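Local coordinates for hypothetical 39.9 kDa protein (Saccharomyces cerevisiae, PDB 2GA8) that acts as an ATP-dependent kinase that could take part in assembly of the endoplasmic reticulum membrane, at residues T130-I134 with G163-S167; L226-Q232 with K258-I262. All coordinates share one frame. Residue numbers count along the deposited sequence, not the author numbering.

Interaction 1. Residues T130-I134 with G163-S167; sequences TANAI and GFHLS
The backbone of T130-I134 makes a type I-like turn with A131 (phi/psi -61/-28) and N132 (-114/21) at its centre, closed by the hydrogen bond from A133 N to T130 O (3.1 Å). It then extends from A133 into strand 134-136. The second segment ends a 3-10 turn at G163 and F164 and becomes extended from H165 to S167. CA atoms come closest at N132 and F164 (5.2 Å) and at A131 and S167 (6.6 Å). N132 makes the main polar contact. With chi1 at -54° (m), its amide enters the bend of the other segment. N132 ND2 donates to G163 O at 2.9 Å and to H165 O at 2.9 Å, so both amide hydrogens are used. N132 OD1 accepts from a water at 2.7 Å, and the same water accepts from S167 N at 2.9 Å. The amide holds two carbonyls directly and S167 N through the water. L166 CD2 lies 3.7 Å from N132 OD1, and A131 CB meets S167 CB at 4.1 Å. The F164 side chain (chi1 m) presents the edge of its ring to I134, with I134 CG1 4.1 Å from F164 CZ. Helix 192-206 touches both side chains. S167 OG caps C170 N. An asparagine side chain thus joins the turn before strand 134-136 to the loop between strand 156-160 and the N-capped helix 168-171 in this P-loop kinase.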
# COMPACT_ATOMS: atom_id res chain seq x y z
N THR A 130 -7.58 5.89 14.40
CA THR A 130 -8.35 4.76 13.89
C THR A 130 -8.69 4.79 12.40
O THR A 130 -8.90 3.74 11.80
CB THR A 130 -9.66 4.57 14.68
OG1 THR A 130 -10.47 5.74 14.55
CG2 THR A 130 -9.35 4.32 16.15
N ALA A 131 -8.75 5.98 11.82
CA ALA A 131 -9.09 6.11 10.40
C ALA A 131 -8.10 5.41 9.47
O ALA A 131 -8.46 4.99 8.38
CB ALA A 131 -9.20 7.58 10.02
N ASN A 132 -6.85 5.28 9.91
CA ASN A 132 -5.83 4.61 9.09
C ASN A 132 -5.37 3.32 9.75
O ASN A 132 -4.29 2.81 9.46
CB ASN A 132 -4.62 5.53 8.90
CG ASN A 132 -5.00 6.88 8.34
OD1 ASN A 132 -4.71 7.92 8.94
ND2 ASN A 132 -5.65 6.89 7.18
N ALA A 133 -6.20 2.78 10.64
CA ALA A 133 -5.85 1.56 11.35
C ALA A 133 -5.66 0.35 10.45
O ALA A 133 -6.35 0.18 9.44
CB ALA A 133 -6.91 1.25 12.42
N ILE A 134 -4.71 -0.49 10.84
CA ILE A 134 -4.42 -1.76 10.17
C ILE A 134 -5.04 -2.76 11.14
O ILE A 134 -4.88 -2.60 12.35
CB ILE A 134 -2.91 -2.03 10.07
CG1 ILE A 134 -2.26 -1.01 9.13
CG2 ILE A 134 -2.66 -3.46 9.59
CD1 ILE A 134 -0.74 -0.96 9.24
N GLY A 163 -5.47 4.78 1.31
CA GLY A 163 -6.14 4.49 2.56
C GLY A 163 -5.42 5.05 3.77
O GLY A 163 -5.97 5.09 4.87
N PHE A 164 -4.19 5.50 3.57
CA PHE A 164 -3.42 6.05 4.68
C PHE A 164 -3.43 7.57 4.69
O PHE A 164 -2.69 8.20 5.45
CB PHE A 164 -1.99 5.49 4.62
CG PHE A 164 -1.92 4.06 5.03
CD1 PHE A 164 -1.65 3.72 6.35
CD2 PHE A 164 -2.20 3.04 4.12
CE1 PHE A 164 -1.66 2.39 6.77
CE2 PHE A 164 -2.22 1.70 4.53
CZ PHE A 164 -1.95 1.38 5.85
N HIS A 165 -4.28 8.14 3.86
CA HIS A 165 -4.42 9.59 3.82
C HIS A 165 -4.99 9.98 5.18
O HIS A 165 -5.91 9.32 5.68
CB HIS A 165 -5.40 9.98 2.71
CG HIS A 165 -5.23 11.38 2.22
ND1 HIS A 165 -4.18 11.78 1.43
CD2 HIS A 165 -5.98 12.49 2.43
CE1 HIS A 165 -4.28 13.07 1.17
NE2 HIS A 165 -5.37 13.52 1.76
N LEU A 166 -4.45 11.02 5.79
CA LEU A 166 -4.97 11.45 7.08
C LEU A 166 -6.40 11.94 6.88
O LEU A 166 -6.72 12.52 5.84
CB LEU A 166 -4.10 12.56 7.67
CG LEU A 166 -2.69 12.11 8.04
CD1 LEU A 166 -1.84 13.31 8.44
CD2 LEU A 166 -2.77 11.09 9.16
N SER A 167 -7.27 11.70 7.86
CA SER A 167 -8.66 12.12 7.75
C SER A 167 -8.77 13.63 7.76
O SER A 167 -7.87 14.33 8.23
CB SER A 167 -9.49 11.55 8.91
OG SER A 167 -9.11 12.14 10.14
O HOH W 1 -6.37 9.87 9.86

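Interaction 2. Residues L226-Q232 with K258-I262; sequences LSKTFSQ and KFTRI
This contact joins the end of helix 222-227 and the short strand 230-231 to the loop entering strand 262-267 of the parallel sheet in the P-loop kinase core. The first segment leaves its helix through a turn, with T229 N hydrogen-bonded to L226 O at 3.1 Å, and becomes extended at F230 and S231. CA atoms are nearest at S231 and K258 (6.2 Å), F230 and F259 (6.4 Å) and L226 and R261 (7.9 Å), so the segments run in opposite directions. K258 comes first. K258 CB points toward the first segment and lies 3.4 Å from S231 O, and K258 CE lies 3.7 Å from Q232 NE2. K258 O sits at the edge of the F230 ring, 3.5 Å from F230 CD1. Next, F259 (chi1 m) sends the edge of its ring to the face of F230 in a T-shaped stack. The centroids are 5.0 Å apart and the planes meet at 71°. T260 turns away. R261 then folds back through chi1, chi2 and chi3 all m. Its guanidinium has L226 CB over one face, and R261 NE donates to Y23 O outside the two segments. R261 NH1 donates to L226 O, a carbonyl in the last turn of the helix, at 2.9 Å, and R261 NH2 donates almost straight to T229 OG1 at 2.8 Å.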
# COMPACT_ATOMS: atom_id res chain seq x y z
N LEU A 226 3.62 -22.68 -5.24
CA LEU A 226 2.91 -21.82 -4.31
C LEU A 226 1.69 -22.52 -3.70
O LEU A 226 1.40 -22.36 -2.52
CB LEU A 226 2.49 -20.52 -5.01
CG LEU A 226 1.36 -20.50 -6.03
CD1 LEU A 226 0.01 -20.50 -5.31
CD2 LEU A 226 1.48 -19.25 -6.89
N SER A 227 1.00 -23.31 -4.51
CA SER A 227 -0.19 -24.03 -4.07
C SER A 227 0.08 -25.00 -2.93
O SER A 227 -0.78 -25.23 -2.09
CB SER A 227 -0.83 -24.79 -5.24
OG SER A 227 -1.35 -23.90 -6.21
N LYS A 228 1.28 -25.56 -2.91
CA LYS A 228 1.65 -26.53 -1.88
C LYS A 228 2.35 -25.90 -0.68
O LYS A 228 2.74 -26.60 0.25
CB LYS A 228 2.58 -27.59 -2.47
CG LYS A 228 1.99 -28.42 -3.60
CD LYS A 228 0.79 -29.23 -3.12
CE LYS A 228 0.30 -30.18 -4.20
NZ LYS A 228 -0.96 -30.86 -3.78
N THR A 229 2.49 -24.57 -0.67
CA THR A 229 3.20 -23.92 0.42
C THR A 229 2.48 -22.81 1.19
O THR A 229 3.13 -21.98 1.83
CB THR A 229 4.55 -23.37 -0.09
OG1 THR A 229 4.33 -22.53 -1.23
CG2 THR A 229 5.47 -24.52 -0.49
N PHE A 230 1.15 -22.78 1.11
CA PHE A 230 0.38 -21.80 1.85
C PHE A 230 0.57 -22.18 3.31
O PHE A 230 0.74 -23.37 3.63
CB PHE A 230 -1.11 -21.89 1.48
CG PHE A 230 -1.43 -21.36 0.11
CD1 PHE A 230 -1.25 -20.01 -0.19
CD2 PHE A 230 -1.95 -22.20 -0.87
CE1 PHE A 230 -1.60 -19.50 -1.44
CE2 PHE A 230 -2.30 -21.70 -2.13
CZ PHE A 230 -2.12 -20.35 -2.41
N SER A 231 0.55 -21.20 4.21
CA SER A 231 0.75 -21.47 5.63
C SER A 231 -0.40 -21.03 6.53
O SER A 231 -0.90 -19.91 6.42
CB SER A 231 2.04 -20.81 6.11
OG SER A 231 2.22 -21.02 7.50
N GLN A 232 -0.81 -21.92 7.43
CA GLN A 232 -1.88 -21.62 8.36
C GLN A 232 -1.45 -20.58 9.40
O GLN A 232 -2.28 -20.01 10.09
CB GLN A 232 -2.31 -22.91 9.07
CG GLN A 232 -3.60 -22.80 9.87
CD GLN A 232 -4.79 -22.40 9.01
OE1 GLN A 232 -5.02 -22.99 7.96
NE2 GLN A 232 -5.54 -21.41 9.47
N LYS A 258 -3.48 -15.41 4.06
CA LYS A 258 -2.45 -16.42 3.89
C LYS A 258 -2.33 -16.79 2.41
O LYS A 258 -1.29 -17.27 1.96
CB LYS A 258 -2.79 -17.68 4.69
CG LYS A 258 -4.10 -18.36 4.27
CD LYS A 258 -4.32 -19.69 5.01
CE LYS A 258 -4.49 -19.49 6.51
NZ LYS A 258 -5.69 -18.67 6.85
N PHE A 259 -3.39 -16.54 1.64
CA PHE A 259 -3.36 -16.87 0.21
C PHE A 259 -2.67 -15.82 -0.64
O PHE A 259 -2.30 -16.09 -1.78
CB PHE A 259 -4.78 -17.12 -0.29
CG PHE A 259 -5.44 -18.30 0.35
CD1 PHE A 259 -4.97 -19.58 0.13
CD2 PHE A 259 -6.51 -18.11 1.23
CE1 PHE A 259 -5.54 -20.68 0.78
CE2 PHE A 259 -7.09 -19.20 1.88
CZ PHE A 259 -6.60 -20.48 1.65
N THR A 260 -2.51 -14.63 -0.08
CA THR A 260 -1.85 -13.55 -0.81
C THR A 260 -0.34 -13.77 -0.83
O THR A 260 0.33 -13.63 0.20
CB THR A 260 -2.13 -12.19 -0.16
OG1 THR A 260 -3.54 -12.05 0.08
CG2 THR A 260 -1.67 -11.07 -1.06
N ARG A 261 0.20 -14.12 -1.99
CA ARG A 261 1.63 -14.38 -2.12
C ARG A 261 2.33 -13.27 -2.90
O ARG A 261 3.55 -13.27 -3.04
CB ARG A 261 1.84 -15.73 -2.80
CG ARG A 261 1.11 -16.88 -2.12
CD ARG A 261 1.63 -17.14 -0.70
NE ARG A 261 2.90 -17.86 -0.69
CZ ARG A 261 3.02 -19.17 -0.90
NH1 ARG A 261 1.95 -19.92 -1.12
NH2 ARG A 261 4.22 -19.74 -0.91
N ILE A 262 1.54 -12.34 -3.42
CA ILE A 262 2.05 -11.20 -4.18
C ILE A 262 1.29 -9.97 -3.70
O ILE A 262 0.06 -9.95 -3.74
CB ILE A 262 1.81 -11.40 -5.70
CG1 ILE A 262 2.67 -12.56 -6.21
CG2 ILE A 262 2.13 -10.12 -6.46
CD1 ILE A 262 2.28 -13.03 -7.59

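After helix 4-17, the chain forms strand 25-30 and the phosphate-binding loop, which probably binds ATP. Interaction 1 then closes a loop of 28 residues between its segments, including strand 156-160, an outermost strand of the parallel sheet. It ties the mixed sheet to the start of helix 168-171. Interaction 2 opens later and closes 25 residues, about half of them in strands 237-243 and 248-256. It ties helix 222-227 and strand 230-231 to the entry of strand 262-267. The two loops follow in series, neither nested nor crossed. The centres of interaction 1 and interaction 2 are about 27 Å apart. The nearest atoms of interaction 1 and interaction 2 are about 13 Å apart.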